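Local coordinates for uncharacterized protein DUF1234 (Pectobacterium atrosepticum SCRI1043, PDB 3BDV) that is an alpha/beta-hydrolase-fold protein of the serine hydrolase family that probably acts as a hydrolase, although its substrate is not known, at residues E97-V102 with L124-L129; P107-R112 with P137-T142. All coordinates share one frame; numbering follows the deposited sequence. Where two conformers were deposited one is given.

Contact 1. Residues E97-V102 with L124-L129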
loop_
_atom_site.group_PDB
_atom_site.type_symbol
_atom_site.label_atom_id
_atom_site.label_comp_id
_atom_site.label_asym_id
_atom_site.label_seq_id
_atom_site.Cartn_x
_atom_site.Cartn_y
_atom_site.Cartn_z
ATOM N N GLU A 97 -8.915 -1.787 13.967
ATOM C CA GLU A 97 -7.839 -1.509 14.919
ATOM C C GLU A 97 -6.539 -2.161 14.484
ATOM O O GLU A 97 -6.546 -3.079 13.652
ATOM C CB GLU A 97 -8.214 -2.041 16.315
ATOM C CG GLU A 97 -9.283 -1.241 17.061
ATOM C CD GLU A 97 -8.795 -0.743 18.425
ATOM O OE1 GLU A 97 -8.662 -1.556 19.367
ATOM O OE2 GLU A 97 -8.530 0.470 18.547
ATOM N N GLY A 98 -5.433 -1.688 15.054
ATOM C CA GLY A 98 -4.126 -2.309 14.946
ATOM C C GLY A 98 -3.354 -1.891 13.718
ATOM O O GLY A 98 -2.442 -2.604 13.291
ATOM N N ILE A 99 -3.757 -0.771 13.120
ATOM C CA ILE A 99 -3.051 -0.178 11.985
ATOM C C ILE A 99 -2.291 1.133 12.300
ATOM O O ILE A 99 -2.889 2.151 12.596
ATOM C CB ILE A 99 -4.025 -0.003 10.753
ATOM C CG1 ILE A 99 -4.660 -1.367 10.401
ATOM C CG2 ILE A 99 -3.297 0.647 9.569
ATOM C CD1 ILE A 99 -5.967 -1.334 9.499
ATOM N N ALA A 100 -0.971 1.101 12.111
ATOM C CA ALA A 100 -0.070 2.235 12.417
ATOM C C ALA A 100 -0.101 3.250 11.290
ATOM O O ALA A 100 0.000 4.460 11.544
ATOM C CB ALA A 100 1.372 1.742 12.618
ATOM N N GLY A 101 -0.234 2.761 10.054
ATOM C CA GLY A 101 -0.155 3.623 8.862
ATOM C C GLY A 101 -0.525 2.853 7.619
ATOM O O GLY A 101 -0.627 1.612 7.646
ATOM N N VAL A 102 -0.779 3.576 6.541
ATOM C CA VAL A 102 -1.048 2.921 5.271
ATOM C C VAL A 102 -0.308 3.644 4.167
ATOM O O VAL A 102 -0.119 4.861 4.183
ATOM C CB VAL A 102 -2.575 2.785 4.935
ATOM C CG1 VAL A 102 -3.319 1.957 5.984
ATOM C CG2 VAL A 102 -3.206 4.138 4.749
ATOM N N LEU A 124 -8.386 9.661 6.646
ATOM C CA LEU A 124 -8.089 8.365 7.195
ATOM C C LEU A 124 -7.619 8.618 8.650
ATOM O O LEU A 124 -6.924 9.594 8.953
ATOM C CB LEU A 124 -7.014 7.640 6.406
ATOM C CG LEU A 124 -7.451 7.282 4.968
ATOM C CD1 LEU A 124 -6.356 6.569 4.219
ATOM C CD2 LEU A 124 -8.704 6.437 5.012
ATOM N N SER A 125 -8.009 7.743 9.541
ATOM C CA SER A 125 -7.716 7.982 10.945
ATOM C C SER A 125 -6.236 7.725 11.262
ATOM O O SER A 125 -5.818 7.908 12.398
ATOM C CB SER A 125 -8.602 7.072 11.794
ATOM O OG SER A 125 -8.329 5.703 11.504
ATOM N N VAL A 126 -5.448 7.283 10.280
ATOM C CA VAL A 126 -4.037 6.955 10.537
ATOM C C VAL A 126 -3.170 7.645 9.532
ATOM O O VAL A 126 -3.638 7.983 8.435
ATOM C CB VAL A 126 -3.778 5.461 10.401
ATOM C CG1 VAL A 126 -4.642 4.704 11.396
ATOM C CG2 VAL A 126 -4.056 5.004 8.949
ATOM N N PRO A 127 -1.885 7.816 9.858
ATOM C CA PRO A 127 -0.953 8.363 8.884
ATOM C C PRO A 127 -0.922 7.588 7.568
ATOM O O PRO A 127 -0.837 6.345 7.563
ATOM C CB PRO A 127 0.409 8.302 9.623
ATOM C CG PRO A 127 0.011 8.380 11.075
ATOM C CD PRO A 127 -1.242 7.596 11.175
ATOM N N THR A 128 -0.975 8.350 6.473
ATOM C CA THR A 128 -1.089 7.824 5.118
ATOM C C THR A 128 -0.104 8.501 4.133
ATOM O O THR A 128 0.080 9.717 4.128
ATOM C CB THR A 128 -2.552 8.000 4.645
ATOM O OG1 THR A 128 -3.444 7.374 5.605
ATOM C CG2 THR A 128 -2.828 7.434 3.281
ATOM N N LEU A 129 0.483 7.681 3.287
ATOM C CA LEU A 129 1.326 8.113 2.203
ATOM C C LEU A 129 0.736 7.558 0.884
ATOM O O LEU A 129 0.484 6.357 0.795
ATOM C CB LEU A 129 2.702 7.535 2.431
ATOM C CG LEU A 129 3.937 8.045 1.778
ATOM C CD1 LEU A 129 4.179 9.488 2.208
ATOM C CD2 LEU A 129 5.057 7.056 2.247
#

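Contact 2. Residues P107-R112 with P137-T142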
loop_
_atom_site.group_PDB
_atom_site.type_symbol
_atom_site.label_atom_id
_atom_site.label_comp_id
_atom_site.label_asym_id
_atom_site.label_seq_id
_atom_site.Cartn_x
_atom_site.Cartn_y
_atom_site.Cartn_z
ATOM N N PRO A 107 -3.362 4.143 -6.052
ATOM C CA PRO A 107 -4.748 3.816 -5.742
ATOM C C PRO A 107 -5.582 4.046 -6.992
ATOM O O PRO A 107 -5.342 5.006 -7.725
ATOM C CB PRO A 107 -5.110 4.818 -4.652
ATOM C CG PRO A 107 -4.314 5.903 -4.879
ATOM C CD PRO A 107 -2.965 5.376 -5.358
ATOM N N ALA A 108 -6.544 3.164 -7.246
ATOM C CA ALA A 108 -7.411 3.344 -8.384
ATOM C C ALA A 108 -8.549 4.339 -8.039
ATOM O O ALA A 108 -8.985 4.395 -6.907
ATOM C CB ALA A 108 -7.961 1.980 -8.827
ATOM N N GLU A 109 -9.048 5.047 -9.041
ATOM C CA GLU A 109 -10.282 5.799 -8.915
ATOM C C GLU A 109 -11.396 4.808 -8.573
ATOM O O GLU A 109 -11.614 3.826 -9.288
ATOM C CB GLU A 109 -10.554 6.530 -10.252
ATOM C CG GLU A 109 -11.756 7.412 -10.265
ATOM C CD GLU A 109 -11.582 8.661 -9.429
ATOM O OE1 GLU A 109 -10.729 9.502 -9.782
ATOM O OE2 GLU A 109 -12.309 8.808 -8.436
ATOM N N PRO A 110 -12.095 5.039 -7.449
ATOM C CA PRO A 110 -13.145 4.061 -7.087
ATOM C C PRO A 110 -14.200 3.687 -8.153
ATOM O O PRO A 110 -14.630 2.521 -8.259
ATOM C CB PRO A 110 -13.766 4.709 -5.867
ATOM C CG PRO A 110 -12.653 5.444 -5.247
ATOM C CD PRO A 110 -11.889 6.018 -6.367
HETATM N N MSE A 111 -14.536 4.623 -9.012
HETATM C CA MSE A 111 -15.511 4.334 -10.048
HETATM C C MSE A 111 -15.049 3.245 -10.997
HETATM O O MSE A 111 -15.894 2.504 -11.525
HETATM C CB MSE A 111 -15.870 5.627 -10.798
HETATM C CG MSE A 111 -16.828 5.491 -11.988
HETATM SE SE MSE A 111 -18.587 5.514 -11.300
HETATM C CE MSE A 111 -18.722 7.431 -10.841
ATOM N N ARG A 112 -13.732 3.136 -11.257
ATOM C CA ARG A 112 -13.246 2.131 -12.172
ATOM C C ARG A 112 -13.616 0.733 -11.754
ATOM O O ARG A 112 -13.628 -0.147 -12.564
ATOM C CB ARG A 112 -11.728 2.189 -12.271
ATOM C CG ARG A 112 -11.165 3.516 -12.753
ATOM C CD ARG A 112 -11.410 3.791 -14.195
ATOM N NE ARG A 112 -12.729 4.255 -14.516
ATOM C CZ ARG A 112 -13.163 5.491 -14.319
ATOM N NH1 ARG A 112 -12.375 6.417 -13.763
ATOM N NH2 ARG A 112 -14.386 5.833 -14.729
ATOM N N PRO A 137 -3.418 4.374 -15.989
ATOM C CA PRO A 137 -4.766 4.311 -16.593
ATOM C C PRO A 137 -5.932 4.354 -15.628
ATOM O O PRO A 137 -7.037 4.722 -16.039
ATOM C CB PRO A 137 -4.724 2.987 -17.359
ATOM C CG PRO A 137 -3.288 2.887 -17.776
ATOM C CD PRO A 137 -2.562 3.285 -16.524
ATOM N N LEU A 138 -5.713 3.969 -14.384
ATOM C CA LEU A 138 -6.835 3.851 -13.455
ATOM C C LEU A 138 -6.994 5.050 -12.551
ATOM O O LEU A 138 -7.983 5.113 -11.849
ATOM C CB LEU A 138 -6.729 2.563 -12.619
ATOM C CG LEU A 138 -6.718 1.287 -13.449
ATOM C CD1 LEU A 138 -6.891 0.042 -12.614
ATOM C CD2 LEU A 138 -7.764 1.434 -14.592
HETATM N N MSE A 139 -6.081 6.021 -12.593
HETATM C CA MSE A 139 -6.186 7.204 -11.747
HETATM C C MSE A 139 -5.438 8.388 -12.329
HETATM O O MSE A 139 -4.232 8.319 -12.527
HETATM C CB MSE A 139 -5.686 6.878 -10.319
HETATM C CG MSE A 139 -5.723 8.033 -9.327
HETATM SE SE MSE A 139 -7.441 8.511 -8.667
HETATM C CE MSE A 139 -7.499 7.427 -7.016
ATOM N N SER A 140 -6.152 9.464 -12.654
ATOM C CA SER A 140 -5.458 10.671 -13.173
ATOM C C SER A 140 -4.702 11.297 -12.025
ATOM O O SER A 140 -5.085 11.152 -10.856
ATOM C CB SER A 140 -6.405 11.731 -13.766
ATOM O OG SER A 140 -7.248 12.322 -12.805
ATOM N N PHE A 141 -3.638 12.012 -12.347
ATOM C CA PHE A 141 -2.881 12.678 -11.289
ATOM C C PHE A 141 -3.703 13.707 -10.514
ATOM O O PHE A 141 -3.613 13.801 -9.281
ATOM C CB PHE A 141 -1.608 13.314 -11.844
ATOM C CG PHE A 141 -0.747 13.880 -10.772
ATOM C CD1 PHE A 141 0.001 13.036 -9.984
ATOM C CD2 PHE A 141 -0.742 15.239 -10.505
ATOM C CE1 PHE A 141 0.788 13.544 -8.936
ATOM C CE2 PHE A 141 0.019 15.758 -9.469
ATOM C CZ PHE A 141 0.780 14.912 -8.683
ATOM N N THR A 142 -4.548 14.472 -11.200
ATOM C CA THR A 142 -5.303 15.503 -10.496
ATOM C C THR A 142 -6.304 14.851 -9.555
ATOM O O THR A 142 -6.539 15.374 -8.470
ATOM C CB THR A 142 -5.898 16.564 -11.448
ATOM O OG1 THR A 142 -6.778 15.938 -12.358
ATOM C CG2 THR A 142 -4.780 17.256 -12.235
HETATM O O HOH W 1 -9.202 9.289 -12.071
HETATM O O HOH W 2 -9.533 6.798 -13.388
#

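Contact 1. Residues E97-V102 with L124-L129
Val102 and Thr128 stand side by side on the same face of the sheet, pointing the same way, as paired residues of neighbouring parallel strands do. Val102 turns its CG2, the methyl between backbone N and carbonyl carbon, toward the neighbour, so that CG2 lies 3.4 Å from Thr128 OG1 and also meets Thr128 CG2. Two beta-branched residues suit this place, being compact and at home in extended backbone. The Thr128 hydroxyl, anti to its own carbonyl carbon (chi1 -55°), reaches back along its chain and donates to Val126 O at 2.9 Å, from above the carbonyl plane, which satisfies a polar atom among methyls. On the same side Leu124 brings CD1 to 4.0 Å from Val102 CG2, while Val126 sends CG2 toward Val102 CG1 and sets CG1 3.3 Å from Ile99 O.

The backbones define the parallel pairing. Val102 N donates to Pro127 O (3.0 Å) in the carbonyl plane. Leu129 N donates to Val102 O almost along the C=O axis, the bond being nearly straight at 164°. Pro127 has no N-H to give, and it comes just before the strand begins, its CD resting on Ala100 O. Gly101, with no side chain, lets its CA come within 3.1 Å of Pro127 O, where a CB would be crowded.

Strand 99-105 bonds on its other flank to strand 76-81, through Val76 and Leu78, and strand 128-132 pairs on its far side with strand 154-157, Thr128 bonding to Glu154. Helix 83-93 packs on the Val102 and Leu124 side, and helix 174-185 touches Pro127 and Leu129.

Contact 2. Residues P107-R112 with P137-T142
One direct hydrogen bond joins the two loops: Glu109 N donates to Leu138 O at 3.0 Å, nearly straight at 167°, though the donor sits above the carbonyl plane. The same oxygen accepts a second, weak bond from a water that itself accepts a hydrogen bond from Arg112 NH1. Arg112 suits this exposed position because its flexible chain, bent at chi2 and chi3, curls back so that its guanidinium reaches the water while CG lies 3.7 Å from Leu138 O.

A second water links Glu109 OE1, to which it donates (2.8 Å), with Ser140 N, from which it accepts. The carboxylate is further held by helix 141-151: OE1 forms a salt bridge with Arg143, and OE2 bonds to Trp147 NE1. These partners would be expected to keep it ionised. Glu109 gets there with CG anti to the backbone N (chi1 -177°) and a bend at chi2.

Van der Waals packing centres on Met139, a selenomethionine whose long, pliable chain, bent at chi2 and chi3, crosses Glu109 at about a right angle. Its SE lies 3.6 Å from Glu109 OE1, and the terminal CE folds over the backbone, 3.4 Å from Ala108 O. The apolar part is two pairs: CE meets Pro107 CG at 4.1 Å, the side chains crossing obliquely, and the small Ala108 lets its CB rest 4.0 Å from Leu138 CB.

Ser140 is the N-cap of helix 141-151, its OG accepting from Arg143 N. Leu138 also touches Ser82, part of a GxSxG sequence consistent with the nucleophile elbow of an alpha/beta-hydrolase. The pairing thus joins loops that follow two adjacent strands of the sheet, close to the probable active-site edge of that fold.

From the N terminus, the chain reaches 97-102, enters strand 99-105 and leaves it through 107-112. It then runs on with no alpha-helix to 124-129, where contact 1 closes the first loop by setting strand 128-132 beside strand 99-105. Beyond that strand, 137-142 returns to 107-112, and contact 2 closes a second loop just ahead of helix 141-151. Since the second loop opens inside the first and ends outside it, the two cross instead of nesting. Their nearest atoms are about 7 Å apart, with no touch. Contact 1 joins the two strands where they begin; contact 2 joins the loops that follow them.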